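Local coordinates for protein multisubunit Na+/H+ antiporter, D subunit (PDB 6Z16) that probably translocates ions across the cell membrane as the D subunit of a multisubunit sodium/proton antiporter related to complex I, at residues Pro12-Val26 with Glu105-Val118. Sequence-based numbering, arbitrary orientation.
Sequences PLVTAIVLIFFPKHV and ETFYYYSFFQFLIV. With PTY (phosphatidylethanolamine), chain Y.
Two antiparallel transmembrane helices in the membrane part of this Mrp antiporter subunit pack closest where Ala16 and Ser111 lie opposite, their CA atoms 4.6 Å apart; the axes of 12-18 and 109-118 approach to 8.4 Å at 160°. Ala16 CB sits over the centre of the Phe115 ring in a CH-pi contact, 3.7 Å from its centroid, while Leu13 CD1 meets the same ring obliquely. Gln114 CB touches the same methyl from a different direction. The Gln114 chain, bent at chi2 (-69°), brings OE1 to 3.3 Å from Pro12 CB, and NE2 makes a weak hydrogen bond to Thr37. Val118 CG2 and the CG1-CD1 arm of Ile117 meet Pro12 at CB.

Further along the chain, Leu19 CB rests 3.4 Å from Ser111 OG. Pro23 CB lies over one face of the Tyr108 ring, toward its rim, with Pro23 CG 3.6 Å from Tyr108 CZ, whereas Ile20 O approaches the ring edge. Lys24, bent at chi2 and chi3, swings its NZ over the face of Phe107, 4.8 Å from the centroid, a cation-pi contact. Nearby, Phe22 and His25 each lay a ring face against the acyl chain of a phosphatidylethanolamine.

Helix 26-53 borders the crossing through Ala36 and Leu40, and Arg30 from it salt-bridges Glu105; helices 76-99 and 129-148 pack against 109-124, and Ile802 of a neighbouring subunit packs on Phe115.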
# COMPACT_ATOMS: atom_id res chain seq x y z
N PRO D 12 -0.88 42.09 28.41
CA PRO D 12 -0.39 41.31 29.56
C PRO D 12 -0.41 39.82 29.32
O PRO D 12 0.52 39.13 29.76
CB PRO D 12 -1.35 41.71 30.69
CG PRO D 12 -1.97 42.93 30.26
CD PRO D 12 -2.11 42.81 28.80
N LEU D 13 -1.40 39.34 28.56
CA LEU D 13 -1.59 37.92 28.28
C LEU D 13 -0.37 37.30 27.63
O LEU D 13 0.25 36.39 28.20
CB LEU D 13 -2.82 37.74 27.39
CG LEU D 13 -3.16 36.31 27.02
CD1 LEU D 13 -3.43 35.54 28.29
CD2 LEU D 13 -4.37 36.28 26.12
N VAL D 14 0.02 37.84 26.46
CA VAL D 14 1.26 37.49 25.76
C VAL D 14 2.44 37.54 26.71
O VAL D 14 3.23 36.58 26.78
CB VAL D 14 1.47 38.44 24.56
CG1 VAL D 14 2.81 38.17 23.92
CG2 VAL D 14 0.36 38.29 23.56
N THR D 15 2.51 38.59 27.53
CA THR D 15 3.62 38.78 28.46
C THR D 15 3.68 37.64 29.45
O THR D 15 4.74 37.02 29.61
CB THR D 15 3.47 40.10 29.19
OG1 THR D 15 3.39 41.16 28.23
CG2 THR D 15 4.65 40.33 30.10
N ALA D 16 2.52 37.26 30.00
CA ALA D 16 2.46 36.17 30.97
C ALA D 16 2.94 34.87 30.35
O ALA D 16 3.74 34.15 30.95
CB ALA D 16 1.05 36.03 31.51
N ILE D 17 2.57 34.66 29.08
CA ILE D 17 2.96 33.44 28.38
C ILE D 17 4.47 33.40 28.20
O ILE D 17 5.12 32.42 28.57
CB ILE D 17 2.22 33.34 27.04
CG1 ILE D 17 0.71 33.27 27.29
CG2 ILE D 17 2.65 32.11 26.31
CD1 ILE D 17 -0.11 33.48 26.05
N VAL D 18 5.07 34.53 27.79
CA VAL D 18 6.51 34.48 27.56
C VAL D 18 7.28 34.59 28.86
O VAL D 18 8.51 34.45 28.84
CB VAL D 18 7.02 35.55 26.58
CG1 VAL D 18 6.31 35.42 25.25
CG2 VAL D 18 6.87 36.93 27.14
N LEU D 19 6.61 34.80 29.99
CA LEU D 19 7.35 34.72 31.23
C LEU D 19 7.42 33.30 31.76
O LEU D 19 8.10 33.07 32.76
CB LEU D 19 6.72 35.66 32.27
CG LEU D 19 6.95 37.15 32.00
CD1 LEU D 19 6.07 38.02 32.88
CD2 LEU D 19 8.41 37.50 32.19
N ILE D 20 6.76 32.35 31.10
CA ILE D 20 6.80 30.97 31.57
C ILE D 20 8.13 30.31 31.22
O ILE D 20 8.62 29.45 31.97
CB ILE D 20 5.58 30.21 31.00
CG1 ILE D 20 4.29 30.88 31.48
CG2 ILE D 20 5.55 28.76 31.44
CD1 ILE D 20 3.05 30.36 30.82
N PHE D 21 8.78 30.74 30.14
CA PHE D 21 9.93 30.03 29.59
C PHE D 21 11.18 30.16 30.46
O PHE D 21 11.97 29.22 30.54
CB PHE D 21 10.23 30.52 28.18
CG PHE D 21 9.21 30.13 27.16
CD1 PHE D 21 9.19 28.86 26.64
CD2 PHE D 21 8.30 31.06 26.70
CE1 PHE D 21 8.26 28.50 25.69
CE2 PHE D 21 7.36 30.70 25.76
CZ PHE D 21 7.35 29.43 25.25
N PHE D 22 11.39 31.31 31.09
CA PHE D 22 12.61 31.56 31.87
C PHE D 22 12.28 31.91 33.32
O PHE D 22 12.19 33.09 33.69
CB PHE D 22 13.51 32.60 31.18
CG PHE D 22 12.79 33.84 30.66
CD1 PHE D 22 12.24 33.85 29.38
CD2 PHE D 22 12.77 35.02 31.38
CE1 PHE D 22 11.61 34.98 28.89
CE2 PHE D 22 12.14 36.14 30.90
CZ PHE D 22 11.56 36.12 29.65
N PRO D 23 12.07 30.91 34.18
CA PRO D 23 11.79 31.20 35.59
C PRO D 23 13.02 31.63 36.37
O PRO D 23 12.95 32.57 37.17
CB PRO D 23 11.26 29.87 36.12
CG PRO D 23 10.83 29.12 34.92
CD PRO D 23 11.80 29.50 33.86
N LYS D 24 14.15 30.96 36.16
CA LYS D 24 15.34 31.17 36.97
C LYS D 24 16.07 32.46 36.63
O LYS D 24 16.99 32.85 37.36
CB LYS D 24 16.32 30.01 36.79
CG LYS D 24 15.78 28.60 37.06
CD LYS D 24 15.64 28.24 38.53
CE LYS D 24 14.20 28.30 39.01
NZ LYS D 24 14.07 27.73 40.38
N HIS D 25 15.72 33.13 35.52
CA HIS D 25 16.38 34.35 35.08
C HIS D 25 15.53 35.53 35.54
O HIS D 25 14.70 36.04 34.80
CB HIS D 25 16.57 34.35 33.58
CG HIS D 25 17.51 33.29 33.09
ND1 HIS D 25 18.87 33.38 33.25
CD2 HIS D 25 17.27 32.11 32.48
CE1 HIS D 25 19.44 32.30 32.74
NE2 HIS D 25 18.49 31.51 32.27
N VAL D 26 15.78 35.98 36.77
CA VAL D 26 14.90 36.94 37.42
C VAL D 26 15.08 38.34 36.84
O VAL D 26 14.11 39.12 36.78
CB VAL D 26 15.14 36.87 38.94
CG1 VAL D 26 16.58 37.21 39.31
CG2 VAL D 26 14.18 37.76 39.68
N GLU D 105 10.04 34.69 43.56
CA GLU D 105 9.94 35.15 42.18
C GLU D 105 10.70 34.27 41.19
O GLU D 105 10.56 34.49 39.98
CB GLU D 105 10.40 36.60 42.06
CG GLU D 105 11.84 36.86 42.40
CD GLU D 105 12.15 38.34 42.50
OE1 GLU D 105 11.23 39.16 42.28
OE2 GLU D 105 13.31 38.69 42.80
N THR D 106 11.47 33.29 41.66
CA THR D 106 11.87 32.23 40.74
C THR D 106 10.69 31.35 40.36
O THR D 106 10.67 30.78 39.27
CB THR D 106 12.98 31.36 41.33
OG1 THR D 106 12.53 30.77 42.54
CG2 THR D 106 14.23 32.17 41.58
N PHE D 107 9.70 31.22 41.24
CA PHE D 107 8.54 30.35 41.00
C PHE D 107 7.35 31.14 40.47
O PHE D 107 6.31 31.24 41.11
CB PHE D 107 8.17 29.61 42.28
CG PHE D 107 9.10 28.49 42.62
CD1 PHE D 107 8.90 27.24 42.08
CD2 PHE D 107 10.17 28.69 43.47
CE1 PHE D 107 9.75 26.20 42.39
CE2 PHE D 107 11.02 27.66 43.79
CZ PHE D 107 10.81 26.41 43.25
N TYR D 108 7.54 31.72 39.28
CA TYR D 108 6.46 32.15 38.38
C TYR D 108 5.63 33.31 38.93
O TYR D 108 4.46 33.43 38.59
CB TYR D 108 5.54 30.99 38.02
CG TYR D 108 6.22 29.91 37.22
CD1 TYR D 108 6.31 30.00 35.84
CD2 TYR D 108 6.82 28.84 37.85
CE1 TYR D 108 6.96 29.03 35.12
CE2 TYR D 108 7.46 27.86 37.14
CZ TYR D 108 7.53 27.96 35.78
OH TYR D 108 8.18 26.99 35.07
N TYR D 109 6.24 34.19 39.73
CA TYR D 109 5.50 35.26 40.39
C TYR D 109 4.96 36.29 39.39
O TYR D 109 3.79 36.69 39.47
CB TYR D 109 6.39 35.94 41.42
CG TYR D 109 5.73 37.11 42.10
CD1 TYR D 109 4.77 36.91 43.07
CD2 TYR D 109 6.07 38.41 41.76
CE1 TYR D 109 4.16 37.98 43.69
CE2 TYR D 109 5.46 39.48 42.36
CZ TYR D 109 4.51 39.26 43.33
OH TYR D 109 3.91 40.33 43.94
N TYR D 110 5.79 36.72 38.44
CA TYR D 110 5.40 37.78 37.52
C TYR D 110 4.40 37.29 36.49
O TYR D 110 3.60 38.09 35.99
CB TYR D 110 6.64 38.36 36.85
CG TYR D 110 7.61 38.93 37.85
CD1 TYR D 110 7.39 40.18 38.41
CD2 TYR D 110 8.72 38.21 38.26
CE1 TYR D 110 8.27 40.70 39.33
CE2 TYR D 110 9.60 38.73 39.17
CZ TYR D 110 9.37 39.97 39.71
OH TYR D 110 10.25 40.48 40.63
N SER D 111 4.41 35.99 36.20
CA SER D 111 3.37 35.40 35.37
C SER D 111 2.01 35.52 36.04
O SER D 111 1.03 35.92 35.40
CB SER D 111 3.69 33.93 35.09
OG SER D 111 4.93 33.80 34.44
N PHE D 112 1.95 35.21 37.33
CA PHE D 112 0.69 35.26 38.08
C PHE D 112 0.20 36.70 38.24
O PHE D 112 -1.01 36.96 38.18
CB PHE D 112 0.90 34.61 39.44
CG PHE D 112 1.20 33.14 39.37
CD1 PHE D 112 0.71 32.37 38.33
CD2 PHE D 112 2.02 32.55 40.31
CE1 PHE D 112 1.01 31.02 38.25
CE2 PHE D 112 2.35 31.21 40.22
CZ PHE D 112 1.82 30.44 39.20
N PHE D 113 1.15 37.63 38.43
CA PHE D 113 0.87 39.06 38.37
C PHE D 113 0.18 39.45 37.06
O PHE D 113 -0.88 40.09 37.06
CB PHE D 113 2.19 39.82 38.51
CG PHE D 113 2.04 41.32 38.60
CD1 PHE D 113 1.81 41.93 39.81
CD2 PHE D 113 2.14 42.11 37.46
CE1 PHE D 113 1.68 43.29 39.89
CE2 PHE D 113 2.00 43.47 37.54
CZ PHE D 113 1.77 44.06 38.76
N GLN D 114 0.78 39.06 35.93
CA GLN D 114 0.22 39.43 34.64
C GLN D 114 -1.11 38.74 34.37
O GLN D 114 -1.97 39.33 33.73
CB GLN D 114 1.22 39.14 33.53
CG GLN D 114 2.48 39.98 33.58
CD GLN D 114 2.24 41.43 33.26
OE1 GLN D 114 1.50 41.77 32.35
NE2 GLN D 114 2.88 42.31 34.02
N PHE D 115 -1.30 37.51 34.87
CA PHE D 115 -2.61 36.87 34.70
C PHE D 115 -3.69 37.55 35.53
O PHE D 115 -4.84 37.62 35.10
CB PHE D 115 -2.56 35.38 35.05
CG PHE D 115 -1.97 34.52 33.97
CD1 PHE D 115 -2.63 34.38 32.76
CD2 PHE D 115 -0.83 33.77 34.20
CE1 PHE D 115 -2.11 33.59 31.77
CE2 PHE D 115 -0.31 32.97 33.21
CZ PHE D 115 -0.95 32.87 32.00
N LEU D 116 -3.33 38.07 36.71
CA LEU D 116 -4.30 38.83 37.50
C LEU D 116 -4.71 40.12 36.79
O LEU D 116 -5.89 40.48 36.77
CB LEU D 116 -3.73 39.14 38.88
CG LEU D 116 -4.62 39.95 39.81
CD1 LEU D 116 -5.93 39.24 40.03
CD2 LEU D 116 -3.92 40.16 41.13
N ILE D 117 -3.74 40.81 36.17
CA ILE D 117 -4.14 42.04 35.49
C ILE D 117 -4.87 41.72 34.18
O ILE D 117 -5.72 42.51 33.75
CB ILE D 117 -2.96 43.01 35.30
CG1 ILE D 117 -1.91 42.48 34.35
CG2 ILE D 117 -2.32 43.33 36.64
CD1 ILE D 117 -0.83 43.47 34.04
N VAL D 118 -4.61 40.55 33.58
CA VAL D 118 -5.44 40.05 32.47
C VAL D 118 -6.88 39.89 32.91
O VAL D 118 -7.81 40.34 32.23
CB VAL D 118 -4.88 38.72 31.93
CG1 VAL D 118 -5.91 38.01 31.06
CG2 VAL D 118 -3.72 38.96 31.08
C1 PTY Y . 15.62 29.76 26.99
C2 PTY Y . 19.01 27.55 34.10
C3 PTY Y . 19.67 27.24 32.75
O4 PTY Y . 15.26 31.13 26.68
C5 PTY Y . 17.11 28.66 28.67
C6 PTY Y . 16.93 29.82 27.73
O7 PTY Y . 16.91 31.04 28.52
C8 PTY Y . 17.86 31.95 28.26
O10 PTY Y . 18.76 31.78 27.49
C11 PTY Y . 17.63 33.22 29.04
C12 PTY Y . 18.06 34.45 28.27
C13 PTY Y . 17.14 35.63 28.50
C14 PTY Y . 15.71 35.35 28.10
C15 PTY Y . 14.81 36.56 28.19
C16 PTY Y . 15.05 37.61 27.12
C17 PTY Y . 14.53 37.19 25.77
C18 PTY Y . 13.02 37.06 25.72
C19 PTY Y . 12.28 38.36 25.97
C20 PTY Y . 10.81 38.32 25.59
C30 PTY Y . 14.03 31.35 26.24
C31 PTY Y . 13.75 32.82 26.15
O30 PTY Y . 13.25 30.48 25.97
C32 PTY Y . 13.03 33.25 24.87
C33 PTY Y . 11.53 33.07 24.95
C34 PTY Y . 10.86 33.08 23.58
C35 PTY Y . 9.35 32.94 23.62
C36 PTY Y . 8.76 32.47 22.30
C37 PTY Y . 9.25 31.10 21.87
P1 PTY Y . 19.23 28.13 30.25
O11 PTY Y . 18.78 27.76 31.74
O12 PTY Y . 20.47 29.01 30.37
O13 PTY Y . 19.40 26.91 29.43
O14 PTY Y . 18.05 29.06 29.68
N1 PTY Y . 17.57 27.74 33.90